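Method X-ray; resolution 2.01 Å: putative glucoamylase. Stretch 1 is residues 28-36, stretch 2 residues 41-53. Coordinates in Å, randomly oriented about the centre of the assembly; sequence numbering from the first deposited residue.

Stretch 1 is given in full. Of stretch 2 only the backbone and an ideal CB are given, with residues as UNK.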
ATOM      1  N   ARG A  28       5.696   8.849 -13.142  1.00 27.92           N
ATOM      2  CA  ARG A  28       7.103   9.216 -13.307  1.00 27.93           C
ATOM      3  C   ARG A  28       7.972   8.757 -12.112  1.00 26.70           C
ATOM      4  O   ARG A  28       9.130   8.451 -12.306  1.00 27.18           O
ATOM      5  CB  ARG A  28       7.258  10.731 -13.472  1.00 27.99           C
ATOM      6  CG  ARG A  28       6.842  11.304 -14.813  1.00 30.14           C
ATOM      7  CD  ARG A  28       6.718  12.811 -14.690  1.00 32.34           C
ATOM      8  NE  ARG A  28       6.346  13.507 -15.915  1.00 32.37           N
ATOM      9  CZ  ARG A  28       6.329  14.835 -16.045  1.00 31.61           C
ATOM     10  NH1 ARG A  28       6.644  15.630 -15.010  1.00 31.56           N
ATOM     11  NH2 ARG A  28       6.020  15.377 -17.211  1.00 33.93           N
ATOM     12  N   TYR A  29       7.412   8.772 -10.902  1.00 28.30           N
ATOM     13  CA  TYR A  29       8.151   8.384  -9.706  1.00 29.54           C
ATOM     14  C   TYR A  29       8.658   6.928  -9.818  1.00 29.06           C
ATOM     15  O   TYR A  29       9.723   6.616  -9.324  1.00 27.26           O
ATOM     16  CB  TYR A  29       7.298   8.568  -8.428  1.00 28.78           C
ATOM     17  CG  TYR A  29       8.087   8.394  -7.149  1.00 27.28           C
ATOM     18  CD1 TYR A  29       8.311   7.120  -6.611  1.00 26.43           C
ATOM     19  CD2 TYR A  29       8.659   9.493  -6.495  1.00 30.93           C
ATOM     20  CE1 TYR A  29       9.067   6.934  -5.467  1.00 25.80           C
ATOM     21  CE2 TYR A  29       9.430   9.318  -5.332  1.00 29.96           C
ATOM     22  CZ  TYR A  29       9.622   8.038  -4.810  1.00 28.46           C
ATOM     23  OH  TYR A  29      10.392   7.837  -3.670  1.00 27.23           O
ATOM     24  N   PHE A  30       7.833   6.050 -10.393  1.00 25.79           N
ATOM     25  CA  PHE A  30       8.101   4.649 -10.450  1.00 25.77           C
ATOM     26  C   PHE A  30       8.765   4.187 -11.732  1.00 26.61           C
ATOM     27  O   PHE A  30       9.266   3.066 -11.779  1.00 30.95           O
ATOM     28  CB  PHE A  30       6.795   3.883 -10.259  1.00 26.24           C
ATOM     29  CG  PHE A  30       6.215   4.092  -8.915  1.00 26.91           C
ATOM     30  CD1 PHE A  30       6.791   3.470  -7.806  1.00 22.42           C
ATOM     31  CD2 PHE A  30       5.206   5.023  -8.723  1.00 26.87           C
ATOM     32  CE1 PHE A  30       6.302   3.698  -6.548  1.00 23.11           C
ATOM     33  CE2 PHE A  30       4.705   5.268  -7.453  1.00 26.88           C
ATOM     34  CZ  PHE A  30       5.252   4.591  -6.355  1.00 24.92           C
ATOM     35  N   TRP A  31       8.713   5.013 -12.773  1.00 29.43           N
ATOM     36  CA  TRP A  31       9.254   4.673 -14.062  1.00 30.29           C
ATOM     37  C   TRP A  31      10.580   5.421 -14.275  1.00 30.91           C
ATOM     38  O   TRP A  31      11.635   4.824 -14.213  1.00 34.06           O
ATOM     39  CB  TRP A  31       8.247   4.975 -15.199  1.00 32.03           C
ATOM     40  CG  TRP A  31       8.745   4.457 -16.478  1.00 31.27           C
ATOM     41  CD1 TRP A  31       9.405   5.155 -17.445  1.00 33.63           C
ATOM     42  CD2 TRP A  31       8.695   3.103 -16.915  1.00 29.42           C
ATOM     43  NE1 TRP A  31       9.748   4.310 -18.471  1.00 32.37           N
ATOM     44  CE2 TRP A  31       9.322   3.043 -18.161  1.00 32.38           C
ATOM     45  CE3 TRP A  31       8.135   1.936 -16.384  1.00 28.44           C
ATOM     46  CZ2 TRP A  31       9.424   1.866 -18.882  1.00 32.82           C
ATOM     47  CZ3 TRP A  31       8.231   0.776 -17.102  1.00 29.91           C
ATOM     48  CH2 TRP A  31       8.881   0.739 -18.324  1.00 28.52           C
ATOM     49  N   ASP A  32      10.502   6.718 -14.526  1.00 31.55           N
ATOM     50  CA  ASP A  32      11.678   7.540 -14.800  1.00 34.48           C
ATOM     51  C   ASP A  32      12.616   7.629 -13.595  1.00 30.29           C
ATOM     52  O   ASP A  32      13.794   7.636 -13.752  1.00 33.71           O
ATOM     53  CB  ASP A  32      11.248   8.950 -15.191  1.00 39.41           C
ATOM     54  CG  ASP A  32      10.225   8.952 -16.338  1.00 46.79           C
ATOM     55  OD1 ASP A  32       9.035   8.728 -16.082  1.00 36.87           O
ATOM     56  OD2 ASP A  32      10.631   9.152 -17.480  1.00 57.57           O
ATOM     57  N   PHE A  33      12.081   7.671 -12.392  1.00 30.19           N
ATOM     58  CA  PHE A  33      12.898   7.880 -11.196  1.00 29.60           C
ATOM     59  C   PHE A  33      13.324   6.565 -10.467  1.00 29.90           C
ATOM     60  O   PHE A  33      13.956   6.624  -9.428  1.00 33.46           O
ATOM     61  CB  PHE A  33      12.103   8.779 -10.242  1.00 29.74           C
ATOM     62  CG  PHE A  33      12.851   9.227  -8.995  1.00 27.48           C
ATOM     63  CD1 PHE A  33      14.056   9.896  -9.090  1.00 33.41           C
ATOM     64  CD2 PHE A  33      12.297   9.039  -7.742  1.00 28.57           C
ATOM     65  CE1 PHE A  33      14.722  10.326  -7.940  1.00 33.89           C
ATOM     66  CE2 PHE A  33      12.961   9.452  -6.593  1.00 30.36           C
ATOM     67  CZ  PHE A  33      14.163  10.100  -6.696  1.00 33.49           C
ATOM     68  N   ALA A  34      12.941   5.413 -11.004  1.00 29.93           N
ATOM     69  CA  ALA A  34      13.325   4.113 -10.471  1.00 31.10           C
ATOM     70  C   ALA A  34      14.808   3.931 -10.566  1.00 31.22           C
ATOM     71  O   ALA A  34      15.458   4.480 -11.450  1.00 29.44           O
ATOM     72  CB  ALA A  34      12.639   2.980 -11.225  1.00 28.77           C
ATOM     73  N   HIS A  35      15.373   3.152  -9.646  1.00 27.96           N
ATOM     74  CA  HIS A  35      16.789   2.801  -9.775  1.00 26.14           C
ATOM     75  C   HIS A  35      17.051   2.153 -11.155  1.00 27.38           C
ATOM     76  O   HIS A  35      16.361   1.221 -11.520  1.00 27.26           O
ATOM     77  CB  HIS A  35      17.220   1.829  -8.672  1.00 26.56           C
ATOM     78  CG  HIS A  35      17.272   2.439  -7.317  1.00 26.79           C
ATOM     79  ND1 HIS A  35      18.424   2.997  -6.792  1.00 27.77           N
ATOM     80  CD2 HIS A  35      16.314   2.563  -6.370  1.00 25.08           C
ATOM     81  CE1 HIS A  35      18.152   3.460  -5.584  1.00 36.08           C
ATOM     82  NE2 HIS A  35      16.871   3.233  -5.314  1.00 27.72           N
ATOM     83  N   PRO A  36      18.061   2.615 -11.895  1.00 29.31           N
ATOM     84  CA  PRO A  36      18.224   2.021 -13.225  1.00 36.23           C
ATOM     85  C   PRO A  36      18.693   0.558 -13.224  1.00 34.92           C
ATOM     86  O   PRO A  36      18.417  -0.162 -14.170  1.00 32.53           O
ATOM     87  CB  PRO A  36      19.292   2.921 -13.909  1.00 40.15           C
ATOM     88  CG  PRO A  36      19.363   4.162 -13.086  1.00 41.06           C
ATOM     89  CD  PRO A  36      18.967   3.758 -11.679  1.00 36.50           C
ATOM     90  N   UNK A  41      11.905   1.165  -6.550  1.00 24.08           N
ATOM     91  CA  UNK A  41      11.521   2.522  -6.182  1.00 25.13           C
ATOM     92  C   UNK A  41      12.367   3.042  -5.036  1.00 25.07           C
ATOM     93  O   UNK A  41      12.693   2.310  -4.081  1.00 25.55           O
ATOM     94  CB  UNK A  41      10.039   2.574  -5.804  1.00 25.13           C
ATOM     95  N   UNK A  42      12.774   4.296  -5.139  1.00 24.57           N
ATOM     96  CA  UNK A  42      13.350   5.016  -4.015  1.00 24.32           C
ATOM     97  C   UNK A  42      12.299   5.180  -2.902  1.00 27.82           C
ATOM     98  O   UNK A  42      11.096   5.353  -3.167  1.00 24.55           O
ATOM     99  CB  UNK A  42      13.878   6.379  -4.468  1.00 24.32           C
ATOM    100  N   UNK A  43      12.755   5.178  -1.652  1.00 25.90           N
ATOM    101  CA  UNK A  43      11.867   5.427  -0.535  1.00 26.14           C
ATOM    102  C   UNK A  43      11.300   6.838  -0.626  1.00 25.06           C
ATOM    103  O   UNK A  43      10.138   7.070  -0.277  1.00 27.59           O
ATOM    104  CB  UNK A  43      12.599   5.222   0.793  1.00 26.14           C
ATOM    105  N   UNK A  44      12.140   7.777  -1.044  1.00 22.59           N
ATOM    106  CA  UNK A  44      11.730   9.200  -1.149  1.00 25.23           C
ATOM    107  C   UNK A  44      12.609   9.921  -2.196  1.00 27.95           C
ATOM    108  O   UNK A  44      13.669   9.418  -2.564  1.00 28.94           O
ATOM    109  CB  UNK A  44      11.842   9.897   0.209  1.00 25.23           C
ATOM    110  N   UNK A  45      12.159  11.089  -2.665  1.00 26.08           N
ATOM    111  CA  UNK A  45      12.864  11.869  -3.632  1.00 26.93           C
ATOM    112  C   UNK A  45      13.981  12.688  -2.993  1.00 29.76           C
ATOM    113  O   UNK A  45      14.792  13.234  -3.708  1.00 31.34           O
ATOM    114  CB  UNK A  45      11.886  12.783  -4.373  1.00 26.93           C
ATOM    115  N   UNK A  46      14.017  12.840  -1.675  1.00 30.63           N
ATOM    116  CA  UNK A  46      15.046  13.702  -1.057  1.00 29.59           C
ATOM    117  C   UNK A  46      15.837  12.932   0.036  1.00 32.71           C
ATOM    118  O   UNK A  46      16.101  13.452   1.106  1.00 40.07           O
ATOM    119  CB  UNK A  46      14.393  14.947  -0.453  1.00 29.59           C
ATOM    120  N   UNK A  47      16.215  11.683  -0.266  1.00 35.81           N
ATOM    121  CA  UNK A  47      16.939  10.791   0.673  1.00 37.47           C
ATOM    122  C   UNK A  47      18.263  10.304   0.080  1.00 36.28           C
ATOM    123  O   UNK A  47      18.920  11.012  -0.708  1.00 34.22           O
ATOM    124  CB  UNK A  47      16.070   9.587   1.040  1.00 37.47           C
ATOM    125  N   UNK A  48      18.677   9.091   0.416  1.00 44.10           N
ATOM    126  CA  UNK A  48      19.830   8.470  -0.294  1.00 57.91           C
ATOM    127  C   UNK A  48      19.801   8.636  -1.831  1.00 61.61           C
ATOM    128  O   UNK A  48      18.783   8.990  -2.448  1.00 58.19           O
ATOM    129  CB  UNK A  48      19.876   6.976   0.034  1.00 57.91           C
ATOM    130  N   UNK A  49      20.937   8.420  -2.467  1.00 42.69           N
ATOM    131  CA  UNK A  49      20.926   8.003  -3.865  1.00 39.00           C
ATOM    132  C   UNK A  49      20.756   6.460  -3.934  1.00 34.70           C
ATOM    133  O   UNK A  49      20.451   5.914  -4.968  1.00 35.40           O
ATOM    134  CB  UNK A  49      22.210   8.448  -4.568  1.00 39.00           C
ATOM    135  N   UNK A  50      20.947   5.757  -2.819  1.00 31.11           N
ATOM    136  CA  UNK A  50      21.133   4.302  -2.841  1.00 34.86           C
ATOM    137  C   UNK A  50      19.944   3.465  -2.373  1.00 28.62           C
ATOM    138  O   UNK A  50      19.944   2.249  -2.592  1.00 28.31           O
ATOM    139  CB  UNK A  50      22.341   3.948  -1.971  1.00 34.86           C
ATOM    140  N   UNK A  51      18.996   4.079  -1.670  1.00 25.78           N
ATOM    141  CA  UNK A  51      17.931   3.354  -0.963  1.00 26.55           C
ATOM    142  C   UNK A  51      16.739   2.989  -1.820  1.00 26.39           C
ATOM    143  O   UNK A  51      16.172   3.847  -2.485  1.00 30.10           O
ATOM    144  CB  UNK A  51      17.441   4.191   0.220  1.00 26.55           C
ATOM    145  N   UNK A  52      16.404   1.709  -1.836  1.00 24.69           N
ATOM    146  CA  UNK A  52      15.177   1.193  -2.474  1.00 22.98           C
ATOM    147  C   UNK A  52      14.292   0.674  -1.360  1.00 24.40           C
ATOM    148  O   UNK A  52      14.775   0.110  -0.362  1.00 22.76           O
ATOM    149  CB  UNK A  52      15.474   0.099  -3.502  1.00 22.98           C
ATOM    150  N   UNK A  53      12.991   0.865  -1.491  1.00 21.85           N
ATOM    151  CA  UNK A  53      12.063   0.338  -0.507  1.00 20.67           C
ATOM    152  C   UNK A  53      11.239  -0.797  -1.076  1.00 22.97           C
ATOM    153  O   UNK A  53      10.689  -0.705  -2.174  1.00 22.26           O
ATOM    154  CB  UNK A  53      11.143   1.448   0.006  1.00 20.67           C
TER

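At position 41 the CA-to-CB bond runs sideways to stretch 1, and the ideal CB already lies 3.9 Å from Phe-30 CD1 and 4.5 Å from Tyr-29 CE1. Two aromatic rings so close favour a small apolar side chain. The residue is Ala-41, whose CB packs 3.9 Å from Phe-30 CD1.

Position 42 points toward stretch 1, between the rings of Phe-33 and His-35: its ideal CB is 3.8 Å from Phe-33 CE2 and 4.4 Å from His-35 NE2. A flat side chain would fit this slot, and the carbonyl of Phe-33 nearby would reward one carrying a donor; histidine, tryptophan or a planar amide are reasonable candidates. The residue is His-42, with chi1 in m. Its ring stacks face to face with His-35 (centroids 3.9 Å apart, planes at 21°) and, on the opposite face, makes an offset stack with Phe-33 (4.5 Å, 22°). His-42 ND1 donates to Phe-33 O at 3.1 Å, while NE2 makes a weak bond to the carbonyl of position 49. The backbone is held too: Tyr-29 OH donates to His-42 O at 2.6 Å, and water 1 accepts from His-42 N while donating to Tyr-29 O and, weakly, to Phe-33 O.

Positions 43 and 44 point away, so stretch 1 leaves their side chains largely free, and long polar ones are acceptable. They are Glu-43 and Arg-44; Arg-44 NH1 donates to the OD1 of position 46 at 3.0 Å.

At 45 the bond is sideways, with the ideal CB 4.1 Å from Phe-33 CE2 and 4.4 Å from Tyr-29 CE2. Alanine, serine or threonine would suit. Ser-45 lays its CA 3.8 Å from Phe-33 CZ, and its OG is hydrogen-bonded elsewhere in the structure.

Position 46 points away and is unconstrained by stretch 1; Asn-46 there accepts the bond from Arg-44. Position 47 has phi/psi of -123/-147°, an extended combination unusual enough to make glycine attractive, whereas 48 (-44/163°) does not demand it. Both are glycine, Gly-47 and Gly-48.

At 49, 50 and 51 the CA-to-CB bond points away, leaving the backbone to meet His-35, so many residues would serve. Ala-49 O lies 3.4 Å from His-35 CE1, at the ring edge; Glu-50 sends its carboxylate to partners elsewhere; Thr-51 O accepts from His-35 NE2 at 3.0 Å.

Position 52 brings its ideal CB to 3.9 Å from His-35 CD2, favouring a small residue, and Ala-52 fits. At 53 the CA-to-CB bond is sideways, nothing of stretch 1 lies within 5.5 Å of the ideal CB, and the extended backbone (-110/132°) would take many side chains, beta-branched ones among them; the residue is Thr-53, whose N donates to Ala-41 O at 3.0 Å.

Stretch 2 41-53: AHERSNGGAETAT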
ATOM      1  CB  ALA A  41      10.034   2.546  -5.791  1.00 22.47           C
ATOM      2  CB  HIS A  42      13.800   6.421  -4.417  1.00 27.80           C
ATOM      3  CG  HIS A  42      15.077   6.476  -5.171  1.00 31.59           C
ATOM      4  ND1 HIS A  42      15.139   6.394  -6.547  1.00 40.97           N
ATOM      5  CD2 HIS A  42      16.342   6.665  -4.747  1.00 28.34           C
ATOM      6  CE1 HIS A  42      16.398   6.488  -6.927  1.00 33.27           C
ATOM      7  NE2 HIS A  42      17.147   6.654  -5.853  1.00 36.57           N
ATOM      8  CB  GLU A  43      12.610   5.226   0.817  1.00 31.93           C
ATOM      9  CG  GLU A  43      11.966   5.868   2.071  1.00 42.24           C
ATOM     10  CD  GLU A  43      10.726   5.162   2.739  1.00 55.98           C
ATOM     11  OE1 GLU A  43      10.432   3.891   2.608  1.00 42.59           O
ATOM     12  OE2 GLU A  43      10.020   5.958   3.467  1.00 44.50           O
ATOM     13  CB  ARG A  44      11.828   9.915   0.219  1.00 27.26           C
ATOM     14  CG  ARG A  44      13.244   9.903   0.809  1.00 27.25           C
ATOM     15  CD  ARG A  44      13.400  10.688   2.110  1.00 30.29           C
ATOM     16  NE  ARG A  44      12.361  10.405   3.102  1.00 29.51           N
ATOM     17  CZ  ARG A  44      11.380  11.241   3.481  1.00 30.71           C
ATOM     18  NH1 ARG A  44      11.221  12.458   2.935  1.00 29.53           N
ATOM     19  NH2 ARG A  44      10.526  10.835   4.416  1.00 27.55           N
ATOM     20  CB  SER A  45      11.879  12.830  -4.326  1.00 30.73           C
ATOM     21  OG  SER A  45      11.228  13.682  -3.368  1.00 27.01           O
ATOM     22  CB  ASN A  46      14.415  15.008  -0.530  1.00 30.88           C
ATOM     23  CG  ASN A  46      13.383  14.772   0.580  1.00 30.82           C
ATOM     24  OD1 ASN A  46      12.841  13.663   0.731  1.00 30.32           O
ATOM     25  ND2 ASN A  46      13.075  15.843   1.344  1.00 33.83           N
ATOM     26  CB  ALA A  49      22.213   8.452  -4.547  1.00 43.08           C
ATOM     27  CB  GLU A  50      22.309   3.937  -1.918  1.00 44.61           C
ATOM     28  CG  GLU A  50      23.594   4.732  -2.160  1.00 62.61           C
ATOM     29  CD  GLU A  50      24.293   4.283  -3.434  1.00 78.31           C
ATOM     30  OE1 GLU A  50      24.751   3.121  -3.499  1.00 82.46           O
ATOM     31  OE2 GLU A  50      24.391   5.081  -4.384  1.00 77.77           O
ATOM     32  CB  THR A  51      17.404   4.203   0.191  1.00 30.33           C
ATOM     33  OG1 THR A  51      18.527   4.600   0.931  1.00 28.79           O
ATOM     34  CG2 THR A  51      16.390   3.412   1.115  1.00 22.14           C
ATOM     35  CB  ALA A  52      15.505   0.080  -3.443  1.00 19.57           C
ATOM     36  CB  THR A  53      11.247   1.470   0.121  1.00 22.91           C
ATOM     37  OG1 THR A  53      10.497   0.944   1.219  1.00 30.11           O
ATOM     38  CG2 THR A  53      10.356   2.188  -0.940  1.00 21.32           C
TER
HETATM   39  O   HOH W   1      11.733   5.736  -7.514  1.00 25.32           O
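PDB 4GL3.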